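Local atomic coordinates of adenylyl-sulfate kinase 1, chloroplastic (Arabidopsis thaliana, PDB entry 3UIE), a protein that transfers a phosphate from ATP to the 3'-hydroxyl of adenosine 5'-phosphosulfate, making the activated sulfate 3'-phosphoadenylyl sulfate in the chloroplast. Residues S11-K14 / V15-Q18. Numbering follows the deposited sequence.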
loop_
_atom_site.group_PDB
_atom_site.type_symbol
_atom_site.label_atom_id
_atom_site.label_comp_id
_atom_site.label_asym_id
_atom_site.label_seq_id
_atom_site.Cartn_x
_atom_site.Cartn_y
_atom_site.Cartn_z
ATOM N N SER A 11 -10.444 2.399 16.546
ATOM C CA SER A 11 -11.733 1.731 16.696
ATOM C C SER A 11 -12.289 1.153 15.393
ATOM O O SER A 11 -13.060 0.201 15.424
ATOM C CB SER A 11 -12.753 2.693 17.299
ATOM O OG SER A 11 -12.839 3.873 16.515
ATOM N N VAL A 12 -11.924 1.728 14.252
ATOM C CA VAL A 12 -12.424 1.198 12.975
ATOM C C VAL A 12 -11.659 -0.057 12.567
ATOM O O VAL A 12 -10.459 0.005 12.299
ATOM C CB VAL A 12 -12.317 2.248 11.858
ATOM C CG1 VAL A 12 -12.880 1.705 10.554
ATOM C CG2 VAL A 12 -13.060 3.503 12.265
ATOM N N GLU A 13 -12.371 -1.181 12.490
ATOM C CA GLU A 13 -11.756 -2.489 12.226
ATOM C C GLU A 13 -11.862 -2.912 10.766
ATOM O O GLU A 13 -12.621 -2.337 9.994
ATOM C CB GLU A 13 -12.424 -3.561 13.089
ATOM C CG GLU A 13 -12.254 -3.386 14.587
ATOM C CD GLU A 13 -12.901 -4.507 15.381
ATOM O OE1 GLU A 13 -13.018 -5.629 14.848
ATOM O OE2 GLU A 13 -13.296 -4.265 16.541
ATOM N N LYS A 14 -11.115 -3.947 10.393
ATOM C CA LYS A 14 -11.226 -4.508 9.052
ATOM C C LYS A 14 -12.668 -4.890 8.733
ATOM O O LYS A 14 -13.146 -4.635 7.621
ATOM C CB LYS A 14 -10.309 -5.717 8.900
ATOM C CG LYS A 14 -10.343 -6.390 7.536
ATOM C CD LYS A 14 -9.322 -7.524 7.547
ATOM C CE LYS A 14 -9.565 -8.534 6.444
ATOM N NZ LYS A 14 -9.138 -9.891 6.886
ATOM N N VAL A 15 -13.373 -5.475 9.703
ATOM C CA VAL A 15 -14.759 -5.886 9.467
ATOM C C VAL A 15 -15.683 -4.705 9.234
ATOM O O VAL A 15 -16.697 -4.842 8.547
ATOM C CB VAL A 15 -15.336 -6.777 10.587
ATOM C CG1 VAL A 15 -14.767 -8.186 10.486
ATOM C CG2 VAL A 15 -15.068 -6.164 11.963
ATOM N N ASP A 16 -15.345 -3.546 9.805
ATOM C CA ASP A 16 -16.130 -2.346 9.547
ATOM C C ASP A 16 -15.922 -1.878 8.109
ATOM O O ASP A 16 -16.872 -1.501 7.422
ATOM C CB ASP A 16 -15.782 -1.220 10.544
ATOM C CG ASP A 16 -16.070 -1.610 11.977
ATOM O OD1 ASP A 16 -17.203 -2.062 12.256
ATOM O OD2 ASP A 16 -15.157 -1.492 12.813
ATOM N N ARG A 17 -14.678 -1.899 7.640
ATOM C CA ARG A 17 -14.413 -1.516 6.258
ATOM C C ARG A 17 -15.075 -2.515 5.294
ATOM O O ARG A 17 -15.578 -2.141 4.234
ATOM C CB ARG A 17 -12.903 -1.419 6.005
ATOM C CG ARG A 17 -12.237 -0.245 6.753
ATOM C CD ARG A 17 -10.734 -0.161 6.476
ATOM N NE ARG A 17 -9.959 -1.214 7.136
ATOM C CZ ARG A 17 -9.477 -1.098 8.372
ATOM N NH1 ARG A 17 -9.719 0.013 9.052
ATOM N NH2 ARG A 17 -8.771 -2.082 8.934
ATOM N N GLN A 18 -15.101 -3.779 5.679
ATOM C CA GLN A 18 -15.692 -4.803 4.808
ATOM C C GLN A 18 -17.202 -4.605 4.732
ATOM O O GLN A 18 -17.805 -4.716 3.666
ATOM C CB GLN A 18 -15.311 -6.189 5.311
ATOM C CG GLN A 18 -13.861 -6.480 4.977
ATOM C CD GLN A 18 -13.381 -7.846 5.401
ATOM O OE1 GLN A 18 -12.254 -8.225 5.089
ATOM N NE2 GLN A 18 -14.217 -8.587 6.134
HETATM O O HOH W 1 -15.524 -1.270 15.559
HETATM O O HOH W 2 -7.605 -1.596 11.561
HETATM O O HOH W 3 -11.650 -6.897 12.008
HETATM O O HOH W 4 -12.340 -11.125 6.466
#
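D16 reaches back to E13, the N-cap residue of helix 14-21, and accepts its backbone N-H: E13 N to D16 OD2 is 2.8 Å and nearly straight at 166°, and the anti lone pair is used. D16 CG stands beside its own backbone N (chi1 -61°), which places OD2 at the E13 N-H; water 1 joins the same OD2 to S11 O. E13 O takes the i to i+4 bond from R17 N at 3.2 Å and a weak one from D16 N. The E13 side chain runs alongside V15, OE1 3.6 Å from V15 CG2. R17 folds over this turn: a bend at chi3 (-73°) lays one face of its guanidinium above E13 O, and NH1 makes a weak bond to V12 O while NE binds D95 O. One residue on, K14, stretched out as far as CE and bent only at its end, crosses Q18 obliquely, its CG 3.6 Å from Q18 OE1, which is bonded to G25 N. The helix is peripheral to the P-loop kinase core, far from the nucleotides, and faces the second subunit, where Y50 of that subunit bonds D16 O and L55 of that subunit packs on R17. Water 2 lies at the guanidinium edge, in its plane, 2.9 Å from R17 NH2.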